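Local coordinates for probable glutathione S-transferase (Bordetella bronchiseptica RB50, PDB 3H1N), which probably conjugates glutathione to electrophilic substrates, as a dimeric member of the glutathione S-transferase family, at residues A123-G135 / Q141-R153. Residues are numbered along the deposited sequence; the frame is centred on the assembly and turned at random. Where two conformers were deposited one is given.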
loop_
_atom_site.group_PDB
_atom_site.type_symbol
_atom_site.label_atom_id
_atom_site.label_comp_id
_atom_site.label_asym_id
_atom_site.label_seq_id
_atom_site.Cartn_x
_atom_site.Cartn_y
_atom_site.Cartn_z
ATOM N N ALA B 123 3.882 0.749 8.155
ATOM C CA ALA B 123 3.152 -0.412 8.651
ATOM C C ALA B 123 4.057 -1.378 9.437
ATOM O O ALA B 123 3.625 -1.972 10.449
ATOM C CB ALA B 123 2.452 -1.139 7.503
ATOM N N GLU B 124 5.302 -1.525 8.982
ATOM C CA GLU B 124 6.270 -2.374 9.688
ATOM C C GLU B 124 6.626 -1.770 11.040
ATOM O O GLU B 124 6.799 -2.508 12.011
ATOM C CB GLU B 124 7.526 -2.658 8.843
ATOM C CG GLU B 124 7.237 -3.574 7.660
ATOM C CD GLU B 124 8.486 -4.148 6.974
ATOM O OE1 GLU B 124 9.542 -4.285 7.625
ATOM O OE2 GLU B 124 8.388 -4.517 5.780
ATOM N N ALA B 125 6.690 -0.441 11.115
ATOM C CA ALA B 125 6.943 0.241 12.397
ATOM C C ALA B 125 5.799 0.024 13.397
ATOM O O ALA B 125 6.007 0.088 14.627
ATOM C CB ALA B 125 7.218 1.732 12.178
ATOM N N HIS B 126 4.593 -0.208 12.875
ATOM C CA HIS B 126 3.442 -0.520 13.717
ATOM C C HIS B 126 3.451 -1.985 14.096
ATOM O O HIS B 126 3.221 -2.357 15.252
ATOM C CB HIS B 126 2.132 -0.208 13.003
ATOM C CG HIS B 126 0.933 -0.767 13.698
ATOM N ND1 HIS B 126 0.379 -1.981 13.351
ATOM C CD2 HIS B 126 0.202 -0.302 14.736
ATOM C CE1 HIS B 126 -0.654 -2.230 14.135
ATOM N NE2 HIS B 126 -0.784 -1.228 14.983
ATOM N N ASP B 127 3.689 -2.824 13.100
ATOM C CA ASP B 127 3.612 -4.254 13.300
ATOM C C ASP B 127 4.731 -4.780 14.214
ATOM O O ASP B 127 4.613 -5.873 14.734
ATOM C CB ASP B 127 3.593 -4.968 11.952
ATOM C CG ASP B 127 2.272 -4.783 11.199
ATOM O OD1 ASP B 127 1.346 -4.094 11.688
ATOM O OD2 ASP B 127 2.144 -5.374 10.110
ATOM N N VAL B 128 5.790 -3.997 14.454
ATOM C CA VAL B 128 6.856 -4.443 15.353
ATOM C C VAL B 128 6.299 -4.681 16.773
ATOM O O VAL B 128 6.719 -5.608 17.457
ATOM C CB VAL B 128 8.062 -3.453 15.369
ATOM C CG1 VAL B 128 7.813 -2.283 16.309
ATOM C CG2 VAL B 128 9.336 -4.177 15.766
ATOM N N HIS B 129 5.354 -3.834 17.198
ATOM C CA HIS B 129 4.742 -3.938 18.530
ATOM C C HIS B 129 3.369 -4.588 18.529
ATOM O O HIS B 129 2.852 -4.932 19.594
ATOM C CB HIS B 129 4.719 -2.592 19.282
ATOM C CG HIS B 129 4.142 -1.450 18.498
ATOM N ND1 HIS B 129 2.791 -1.328 18.243
ATOM C CD2 HIS B 129 4.727 -0.358 17.949
ATOM C CE1 HIS B 129 2.572 -0.217 17.557
ATOM N NE2 HIS B 129 3.733 0.387 17.361
ATOM N N HIS B 130 2.796 -4.777 17.339
ATOM C CA HIS B 130 1.568 -5.546 17.175
ATOM C C HIS B 130 1.733 -6.645 16.121
ATOM O O HIS B 130 1.015 -6.663 15.107
ATOM C CB HIS B 130 0.371 -4.643 16.844
ATOM C CG HIS B 130 -0.070 -3.810 18.002
ATOM N ND1 HIS B 130 -1.261 -4.017 18.660
ATOM C CD2 HIS B 130 0.545 -2.788 18.642
ATOM C CE1 HIS B 130 -1.362 -3.152 19.657
ATOM N NE2 HIS B 130 -0.280 -2.393 19.665
ATOM N N PRO B 131 2.667 -7.578 16.364
ATOM C CA PRO B 131 2.978 -8.609 15.368
ATOM C C PRO B 131 1.924 -9.695 15.251
ATOM O O PRO B 131 1.869 -10.390 14.220
ATOM C CB PRO B 131 4.295 -9.204 15.887
ATOM C CG PRO B 131 4.233 -8.974 17.385
ATOM C CD PRO B 131 3.580 -7.634 17.523
ATOM N N VAL B 132 1.108 -9.862 16.297
ATOM C CA VAL B 132 0.063 -10.891 16.300
ATOM C C VAL B 132 -1.265 -10.313 15.792
ATOM O O VAL B 132 -1.918 -10.903 14.918
ATOM C CB VAL B 132 -0.121 -11.548 17.711
ATOM C CG1 VAL B 132 -1.283 -12.554 17.713
ATOM C CG2 VAL B 132 1.180 -12.216 18.197
ATOM N N ALA B 133 -1.657 -9.157 16.332
ATOM C CA ALA B 133 -2.965 -8.586 16.043
ATOM C C ALA B 133 -3.011 -7.107 16.378
ATOM O O ALA B 133 -2.647 -6.694 17.493
ATOM C CB ALA B 133 -4.036 -9.324 16.824
ATOM N N ALA B 134 -3.473 -6.316 15.407
ATOM C CA ALA B 134 -3.631 -4.873 15.585
ATOM C C ALA B 134 -4.654 -4.591 16.684
ATOM O O ALA B 134 -4.550 -3.591 17.403
ATOM C CB ALA B 134 -4.058 -4.232 14.266
ATOM N N GLY B 135 -5.613 -5.506 16.843
ATOM C CA GLY B 135 -6.670 -5.347 17.829
ATOM C C GLY B 135 -6.360 -5.792 19.248
ATOM O O GLY B 135 -7.203 -5.643 20.125
ATOM N N GLN B 141 1.393 -9.387 23.549
ATOM C CA GLN B 141 2.195 -9.922 22.440
ATOM C C GLN B 141 3.639 -9.414 22.511
ATOM O O GLN B 141 4.345 -9.374 21.499
ATOM C CB GLN B 141 1.527 -9.625 21.078
ATOM C CG GLN B 141 1.218 -8.140 20.835
ATOM C CD GLN B 141 0.253 -7.917 19.672
ATOM O OE1 GLN B 141 0.448 -8.444 18.580
ATOM N NE2 GLN B 141 -0.783 -7.118 19.903
ATOM N N GLN B 142 4.075 -9.064 23.723
ATOM C CA GLN B 142 5.416 -8.505 23.931
ATOM C C GLN B 142 6.561 -9.464 23.563
ATOM O O GLN B 142 7.550 -9.044 22.975
ATOM C CB GLN B 142 5.605 -8.002 25.371
ATOM C CG GLN B 142 6.911 -7.214 25.520
ATOM C CD GLN B 142 7.342 -6.994 26.958
ATOM O OE1 GLN B 142 7.224 -7.886 27.805
ATOM N NE2 GLN B 142 7.867 -5.805 27.238
ATOM N N ASP B 143 6.431 -10.737 23.921
ATOM C CA ASP B 143 7.458 -11.733 23.588
ATOM C C ASP B 143 7.673 -11.832 22.077
ATOM O O ASP B 143 8.815 -11.940 21.598
ATOM C CB ASP B 143 7.087 -13.115 24.143
ATOM C CG ASP B 143 6.948 -13.124 25.660
ATOM O OD1 ASP B 143 7.505 -12.236 26.339
ATOM O OD2 ASP B 143 6.278 -14.037 26.178
ATOM N N VAL B 144 6.567 -11.825 21.339
ATOM C CA VAL B 144 6.621 -11.844 19.875
ATOM C C VAL B 144 7.253 -10.533 19.369
ATOM O O VAL B 144 8.123 -10.555 18.490
ATOM C CB VAL B 144 5.232 -12.070 19.262
ATOM C CG1 VAL B 144 5.320 -12.111 17.738
ATOM C CG2 VAL B 144 4.625 -13.379 19.804
ATOM N N ALA B 145 6.853 -9.409 19.967
ATOM C CA ALA B 145 7.395 -8.101 19.591
ATOM C C ALA B 145 8.931 -8.068 19.697
ATOM O O ALA B 145 9.597 -7.520 18.825
ATOM C CB ALA B 145 6.778 -6.993 20.442
ATOM N N LEU B 146 9.485 -8.673 20.747
ATOM C CA LEU B 146 10.946 -8.712 20.922
ATOM C C LEU B 146 11.633 -9.400 19.722
ATOM O O LEU B 146 12.685 -8.947 19.231
ATOM C CB LEU B 146 11.313 -9.432 22.226
ATOM C CG LEU B 146 10.945 -8.743 23.545
ATOM C CD1 LEU B 146 11.035 -9.741 24.689
ATOM C CD2 LEU B 146 11.832 -7.509 23.816
ATOM N N ARG B 147 11.009 -10.481 19.246
ATOM C CA ARG B 147 11.518 -11.231 18.107
ATOM C C ARG B 147 11.405 -10.428 16.813
ATOM O O ARG B 147 12.383 -10.310 16.059
ATOM C CB ARG B 147 10.778 -12.568 17.987
ATOM C CG ARG B 147 11.100 -13.535 19.133
ATOM C CD ARG B 147 10.289 -14.811 19.062
ATOM N NE ARG B 147 10.579 -15.581 17.855
ATOM C CZ ARG B 147 9.876 -16.633 17.440
ATOM N NH1 ARG B 147 8.831 -17.073 18.127
ATOM N NH2 ARG B 147 10.230 -17.262 16.335
ATOM N N ARG B 148 10.219 -9.873 16.561
ATOM C CA ARG B 148 10.012 -9.039 15.378
ATOM C C ARG B 148 10.923 -7.804 15.353
ATOM O O ARG B 148 11.462 -7.452 14.294
ATOM C CB ARG B 148 8.540 -8.621 15.262
ATOM C CG ARG B 148 8.290 -7.751 14.041
ATOM C CD ARG B 148 7.031 -8.111 13.304
ATOM N NE ARG B 148 6.935 -7.317 12.077
ATOM C CZ ARG B 148 6.096 -7.570 11.078
ATOM N NH1 ARG B 148 5.263 -8.606 11.137
ATOM N NH2 ARG B 148 6.103 -6.788 10.006
ATOM N N ALA B 149 11.105 -7.161 16.513
ATOM C CA ALA B 149 11.971 -5.994 16.637
ATOM C C ALA B 149 13.423 -6.259 16.224
ATOM O O ALA B 149 14.051 -5.421 15.563
ATOM C CB ALA B 149 11.912 -5.406 18.078
ATOM N N ALA B 150 13.937 -7.435 16.586
ATOM C CA ALA B 150 15.305 -7.790 16.226
ATOM C C ALA B 150 15.480 -7.782 14.704
ATOM O O ALA B 150 16.460 -7.247 14.214
ATOM C CB ALA B 150 15.717 -9.131 16.832
ATOM N N ASP B 151 14.517 -8.320 13.963
ATOM C CA ASP B 151 14.577 -8.284 12.491
ATOM C C ASP B 151 14.356 -6.878 11.910
ATOM O O ASP B 151 15.014 -6.480 10.941
ATOM C CB ASP B 151 13.575 -9.270 11.883
ATOM C CG ASP B 151 13.715 -9.385 10.363
ATOM O OD1 ASP B 151 14.808 -9.769 9.886
ATOM O OD2 ASP B 151 12.735 -9.079 9.643
ATOM N N PHE B 152 13.430 -6.129 12.496
ATOM C CA PHE B 152 13.110 -4.808 11.978
ATOM C C PHE B 152 14.359 -3.924 12.120
ATOM O O PHE B 152 14.756 -3.228 11.172
ATOM C CB PHE B 152 11.915 -4.215 12.735
ATOM C CG PHE B 152 11.486 -2.830 12.252
ATOM C CD1 PHE B 152 10.903 -2.663 10.997
ATOM C CD2 PHE B 152 11.637 -1.712 13.066
ATOM C CE1 PHE B 152 10.492 -1.402 10.546
ATOM C CE2 PHE B 152 11.221 -0.435 12.634
ATOM C CZ PHE B 152 10.654 -0.276 11.376
ATOM N N ARG B 153 15.004 -3.993 13.284
ATOM C CA ARG B 153 16.229 -3.193 13.520
ATOM C C ARG B 153 17.371 -3.660 12.627
ATOM O O ARG B 153 18.058 -2.833 12.032
ATOM C CB ARG B 153 16.726 -3.263 14.981
ATOM C CG ARG B 153 15.885 -2.550 16.038
ATOM C CD ARG B 153 16.559 -2.576 17.432
ATOM N NE ARG B 153 17.246 -3.849 17.716
ATOM C CZ ARG B 153 16.695 -4.906 18.316
ATOM N NH1 ARG B 153 17.409 -6.004 18.498
ATOM N NH2 ARG B 153 15.437 -4.877 18.739
HETATM O O HOH W 1 9.179 -5.758 9.884
HETATM O O HOH W 2 8.155 -4.887 12.019
HETATM O O HOH W 3 2.787 -7.883 9.717
#
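Gln141, at the N-cap position of helix 142-167, reaches with its primary amide into the loop that follows helix 105-127 and binds its backbone three times. OE1 accepts from Val132 N at 2.8 Å, nearly in line with the amide carbonyl, and also from Ala133 N, which comes in at a C=O...N angle of 129°. NE2 donates an almost straight bond to Ala133 O (3.1 Å), lying in its own amide plane, and donates again to Tyr137 O. A glutamine suits the place because one flat group both accepts and donates; CG sits between the backbone N and carbonyl carbon (chi1 55°), and the extended chain beyond it carries the amide to the loop. Ala133 O is shared with His130 ND1, which fixes that ring's rotation.

Farther along, Pro131, with no N-H to offer OE1, packs its ring tightly on Val144 (CG to CG1 3.3 Å). Val128, in the conformer given, turns CG2 to Ala149, where a small residue lets loop and helix come near. Phe152, its ring meeting that of Phe199, packs CE1 against Glu124 CB (3.6 Å).

Arg148 lays its guanidinium over Asp127 CB but forms no direct salt bridge across the contact. Its several N-H groups suit it to many partners: separate waters link NE to Glu124 O, NH2 to Glu124 OE1 and NH1 to Asp127 OD2, while NH1 also donates to Pro131 O of the second subunit. Glu124 OE2 has its salt bridge with Arg156.

Val128 O and His129 O are buried without a hydrogen-bond partner; a weak, bent CA-H...O contact from Ala145 hardly replaces one for Val128 O. Thus a glutamine amide ties down the loop directly, whereas a hydrated arginine joins the roughly antiparallel helices and links this C-terminal helical domain to the other subunit.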